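Local coordinates for tryptophan synthase alpha chain (Campylobacter jejuni, PDB 3THA), which probably carries out the aldol cleavage of indoleglycerol phosphate to indole and glyceraldehyde 3-phosphate in the last step of tryptophan biosynthesis, at residues I44-V49 / V92-Y97; I117-V122 / N141-T146. All blocks are in the same frame, centred on the assembly; numbering follows the deposited sequence.

Interaction 1 (I44-V49 / V92-Y97)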
# COMPACT_ATOMS: atom_id res chain seq x y z
N ILE B 44 -18.66 4.39 11.91
CA ILE B 44 -18.43 3.51 10.79
C ILE B 44 -17.04 2.93 10.95
O ILE B 44 -16.09 3.68 11.04
CB ILE B 44 -18.47 4.31 9.48
CG1 ILE B 44 -19.77 5.06 9.41
CG2 ILE B 44 -18.22 3.40 8.23
CD1 ILE B 44 -19.73 6.22 8.51
N LEU B 45 -16.93 1.61 10.95
CA LEU B 45 -15.64 0.98 10.99
C LEU B 45 -15.21 0.40 9.67
O LEU B 45 -16.01 -0.34 9.02
CB LEU B 45 -15.65 -0.14 12.02
CG LEU B 45 -14.30 -0.78 12.28
CD1 LEU B 45 -13.41 0.24 12.99
CD2 LEU B 45 -14.47 -2.08 13.12
N GLU B 46 -13.97 0.69 9.28
CA GLU B 46 -13.39 0.04 8.11
C GLU B 46 -12.54 -1.16 8.52
O GLU B 46 -11.72 -1.08 9.42
CB GLU B 46 -12.55 1.02 7.29
CG GLU B 46 -13.29 2.33 6.93
CD GLU B 46 -12.39 3.37 6.25
OE1 GLU B 46 -11.17 3.22 6.31
OE2 GLU B 46 -12.92 4.37 5.70
N LEU B 47 -12.73 -2.28 7.85
CA LEU B 47 -12.12 -3.51 8.30
C LEU B 47 -11.08 -3.91 7.26
O LEU B 47 -11.44 -4.40 6.18
CB LEU B 47 -13.18 -4.61 8.43
CG LEU B 47 -14.44 -4.43 9.29
CD1 LEU B 47 -15.30 -5.69 9.18
CD2 LEU B 47 -14.04 -4.21 10.70
N GLY B 48 -9.81 -3.67 7.59
CA GLY B 48 -8.74 -4.11 6.74
C GLY B 48 -8.55 -5.59 6.91
O GLY B 48 -8.44 -6.09 8.04
N VAL B 49 -8.54 -6.35 5.81
CA VAL B 49 -8.09 -7.71 5.98
C VAL B 49 -6.64 -7.79 5.52
O VAL B 49 -6.03 -6.73 5.22
CB VAL B 49 -9.01 -8.75 5.35
CG1 VAL B 49 -8.61 -10.15 5.82
CG2 VAL B 49 -10.49 -8.49 5.73
N VAL B 92 -17.49 -1.70 6.91
CA VAL B 92 -17.01 -1.46 5.57
C VAL B 92 -15.67 -2.21 5.37
O VAL B 92 -14.73 -2.02 6.14
CB VAL B 92 -16.78 0.07 5.33
CG1 VAL B 92 -15.99 0.33 4.06
CG2 VAL B 92 -18.13 0.77 5.22
N PHE B 93 -15.61 -3.09 4.37
CA PHE B 93 -14.34 -3.69 4.01
C PHE B 93 -13.43 -2.69 3.34
O PHE B 93 -13.85 -1.88 2.52
CB PHE B 93 -14.53 -4.87 3.08
CG PHE B 93 -14.78 -6.15 3.78
CD1 PHE B 93 -14.08 -6.48 4.94
CD2 PHE B 93 -15.70 -7.05 3.28
CE1 PHE B 93 -14.30 -7.68 5.59
CE2 PHE B 93 -15.96 -8.26 3.95
CZ PHE B 93 -15.26 -8.57 5.09
N MSE B 94 -12.17 -2.74 3.70
CA MSE B 94 -11.13 -2.12 2.92
C MSE B 94 -10.13 -3.24 2.70
O MSE B 94 -9.47 -3.65 3.62
CB MSE B 94 -10.56 -0.93 3.66
CG MSE B 94 -9.34 -0.31 3.07
SE MSE B 94 -9.38 1.54 3.68
CE MSE B 94 -7.66 2.11 3.16
N VAL B 95 -10.09 -3.76 1.49
CA VAL B 95 -9.18 -4.83 1.10
C VAL B 95 -8.60 -4.51 -0.27
O VAL B 95 -9.19 -3.78 -1.04
CB VAL B 95 -9.95 -6.21 0.97
CG1 VAL B 95 -10.40 -6.71 2.32
CG2 VAL B 95 -11.13 -6.09 0.05
N TYR B 96 -7.46 -5.09 -0.58
CA TYR B 96 -6.97 -5.05 -1.93
C TYR B 96 -7.72 -6.04 -2.75
O TYR B 96 -8.29 -7.00 -2.22
CB TYR B 96 -5.54 -5.43 -1.94
CG TYR B 96 -4.66 -4.38 -1.38
CD1 TYR B 96 -4.32 -3.30 -2.15
CD2 TYR B 96 -4.15 -4.46 -0.08
CE1 TYR B 96 -3.49 -2.35 -1.70
CE2 TYR B 96 -3.30 -3.47 0.39
CZ TYR B 96 -2.97 -2.42 -0.45
OH TYR B 96 -2.12 -1.40 -0.08
N TYR B 97 -7.76 -5.76 -4.05
CA TYR B 97 -8.50 -6.55 -5.02
C TYR B 97 -8.04 -8.00 -5.09
O TYR B 97 -8.85 -8.88 -5.41
CB TYR B 97 -8.42 -5.89 -6.39
CG TYR B 97 -9.45 -6.42 -7.39
CD1 TYR B 97 -10.75 -5.95 -7.38
CD2 TYR B 97 -9.09 -7.36 -8.34
CE1 TYR B 97 -11.69 -6.42 -8.30
CE2 TYR B 97 -10.01 -7.82 -9.27
CZ TYR B 97 -11.32 -7.36 -9.23
OH TYR B 97 -12.24 -7.82 -10.15
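Two adjacent parallel strands of the TIM barrel, 44-48 and 90-94, meet where Glu46 pairs with Val92 and Leu47 with Phe93. Three backbone bonds join them: Val92 N to Leu45 O (2.9 Å), Leu47 N to Val92 O (2.6 Å) and Met94 N to Leu47 O (3.1 Å). In the last of these the N-H points almost straight at the oxygen (174°), yet the donor stands 56° above the carbonyl plane. Phe93 brings CD1 to the same oxygen at 3.6 Å, so that Leu47 O lies at the ring edge, in the ring plane. The ring and the Leu47 side chain share the outer face of the barrel, packed against helix 75-83. Val49 CG2 reaches Phe93 CE1 obliquely (3.9 Å) and also touches Val95 CG1, the two valines lying side by side and pointing the same way. Glu46, Val92 and the selenomethionine at position 94 occupy the inner face. Glu46 CG is anti to its own carbonyl carbon (chi1 -52°) and the chain beyond it is extended; OE1 meets Met94 SE at 3.6 Å, the two side chains crossing at a slant. Nearer the start of the pair, the branch methyls Ile44 CG2 and Val92 CG2 touch at 4.0 Å. Tyr19 and Ile121 also pack on Glu46, one of two predicted proton acceptors of the active site. The backbone bonds fix where this side chain starts, and packing by Met94, Tyr19 and Ile121 probably limits where its carboxylate can go, as would suit the predicted role.

Interaction 2 (I117-V122 / N141-T146)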
# COMPACT_ATOMS: atom_id res chain seq x y z
N ILE B 117 -21.89 -6.22 5.98
CA ILE B 117 -20.99 -5.28 5.34
C ILE B 117 -21.81 -4.46 4.32
O ILE B 117 -22.58 -5.01 3.52
CB ILE B 117 -19.83 -6.00 4.63
CG1 ILE B 117 -19.10 -6.95 5.61
CG2 ILE B 117 -18.94 -4.98 3.87
CD1 ILE B 117 -18.03 -6.32 6.55
N CYS B 118 -21.62 -3.14 4.34
CA CYS B 118 -22.46 -2.23 3.56
C CYS B 118 -21.68 -1.54 2.46
O CYS B 118 -22.28 -0.88 1.62
CB CYS B 118 -23.11 -1.19 4.48
SG CYS B 118 -21.93 0.05 5.06
N ALA B 119 -20.34 -1.66 2.47
CA ALA B 119 -19.48 -1.00 1.45
C ALA B 119 -18.08 -1.57 1.37
O ALA B 119 -17.55 -2.08 2.36
CB ALA B 119 -19.40 0.47 1.73
N LEU B 120 -17.44 -1.41 0.21
CA LEU B 120 -16.07 -1.84 0.02
C LEU B 120 -15.27 -0.65 -0.42
O LEU B 120 -15.74 0.11 -1.25
CB LEU B 120 -15.97 -2.86 -1.10
CG LEU B 120 -16.97 -4.01 -1.17
CD1 LEU B 120 -16.79 -4.76 -2.48
CD2 LEU B 120 -16.77 -4.98 -0.01
N ILE B 121 -14.07 -0.51 0.11
CA ILE B 121 -13.09 0.39 -0.41
C ILE B 121 -11.94 -0.50 -0.92
O ILE B 121 -11.37 -1.29 -0.16
CB ILE B 121 -12.52 1.24 0.72
CG1 ILE B 121 -13.64 1.91 1.51
CG2 ILE B 121 -11.49 2.27 0.19
CD1 ILE B 121 -13.15 2.65 2.74
N VAL B 122 -11.56 -0.36 -2.20
CA VAL B 122 -10.49 -1.19 -2.75
C VAL B 122 -9.36 -0.27 -3.20
O VAL B 122 -9.47 0.39 -4.26
CB VAL B 122 -10.97 -2.09 -3.93
CG1 VAL B 122 -9.88 -3.09 -4.27
CG2 VAL B 122 -12.32 -2.85 -3.57
N ASN B 141 -26.53 -4.53 -3.77
CA ASN B 141 -26.73 -3.28 -3.05
C ASN B 141 -25.62 -2.99 -2.03
O ASN B 141 -25.87 -2.74 -0.85
CB ASN B 141 -28.09 -3.26 -2.37
CG ASN B 141 -29.20 -2.78 -3.29
OD1 ASN B 141 -28.97 -2.19 -4.35
ND2 ASN B 141 -30.42 -3.00 -2.86
N ILE B 142 -24.39 -3.09 -2.52
CA ILE B 142 -23.19 -2.79 -1.77
C ILE B 142 -22.58 -1.66 -2.56
O ILE B 142 -22.54 -1.68 -3.79
CB ILE B 142 -22.23 -3.99 -1.74
CG1 ILE B 142 -22.65 -4.97 -0.67
CG2 ILE B 142 -20.86 -3.55 -1.41
CD1 ILE B 142 -21.99 -4.73 0.67
N ALA B 143 -22.14 -0.64 -1.85
CA ALA B 143 -21.48 0.44 -2.49
C ALA B 143 -19.99 0.14 -2.64
O ALA B 143 -19.34 -0.34 -1.69
CB ALA B 143 -21.69 1.71 -1.67
N LEU B 144 -19.46 0.42 -3.83
CA LEU B 144 -18.02 0.50 -4.11
C LEU B 144 -17.58 1.96 -4.01
O LEU B 144 -17.96 2.79 -4.86
CB LEU B 144 -17.71 -0.03 -5.52
CG LEU B 144 -16.21 -0.09 -5.78
CD1 LEU B 144 -15.52 -1.01 -4.72
CD2 LEU B 144 -15.89 -0.57 -7.15
N ILE B 145 -16.78 2.27 -3.00
CA ILE B 145 -16.60 3.62 -2.54
C ILE B 145 -15.61 4.31 -3.44
O ILE B 145 -14.59 3.73 -3.82
CB ILE B 145 -16.12 3.61 -1.05
CG1 ILE B 145 -17.12 2.90 -0.14
CG2 ILE B 145 -15.74 5.01 -0.52
CD1 ILE B 145 -18.44 3.65 0.08
N THR B 146 -15.92 5.57 -3.76
CA THR B 146 -15.22 6.38 -4.73
C THR B 146 -14.24 7.30 -4.04
O THR B 146 -14.62 8.04 -3.10
CB THR B 146 -16.22 7.32 -5.49
OG1 THR B 146 -17.29 6.57 -6.07
CG2 THR B 146 -15.54 8.08 -6.59
O HOH W 1 -12.53 1.95 -3.60
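Leu144 holds CG anti to its backbone N (chi1 -175°), and chi2 of 59° then sets CD1 beside the neighbouring strand, 3.7 Å from Leu120 O and 3.9 Å from Val122 CG2. Ile145 is turned differently: its CG1 is anti to the carbonyl carbon (chi1 -59°), lying close to Leu120 O and Ala119 CB, while CD1 touches Ala119 CB at 3.7 Å. Ile121 CG1 packs on CB and CG1 of the same isoleucine, the two side chains crossing obliquely. On the face that Leu120 shares with Leu144, Leu120 CG meets Ile142 CG2, the two side chains crossing at about a right angle. These segments are the two strands of a beta-alpha-beta crossover of the TIM barrel, with helix 131-140 between them. That helix ends in a Schellman motif at Asn141, whose positive phi turns the chain toward strand 143-148, and its residues Cys137, Leu133 and Ile134 cover the outward-facing Leu120 and Leu144. The parallel pairing starts loosely, with a weak, long bond from Ala143 N to Cys118 O (3.5 Å). It tightens at Leu120, whose N binds Ala143 O (2.9 Å) and whose O accepts from Ile145 N (3.0 Å). Leu120 O therefore takes a backbone N-H while methyl and methylene groups of Leu144 and Ile145 pack around it. Beyond this bond a water takes over the bridging between the backbones, accepting from Val122 N at 2.9 Å and donating to Ile145 O at 2.7 Å.

Interactions 1 and 2 follow one another along the chain and around the same barrel, their centres about 9 Å apart. Strands 90-94 and 117-121 are neighbours in the sheet, and the two contacts join there through probable hydrogen bonds from Ile121 N to Phe93 O (2.8 Å) and from Val95 N to Ile121 O (3.2 Å). Val92 CG1 also packs against Ala119 O at 3.3 Å. The side chain of Ile121, which packs on Ile145 in interaction 2, has its nearest atom about 3 Å from the nearest side-chain atom of Glu46, a predicted proton acceptor on strand 44-48. Through Ile121, interaction 2 thus places an apolar side chain beside Glu46.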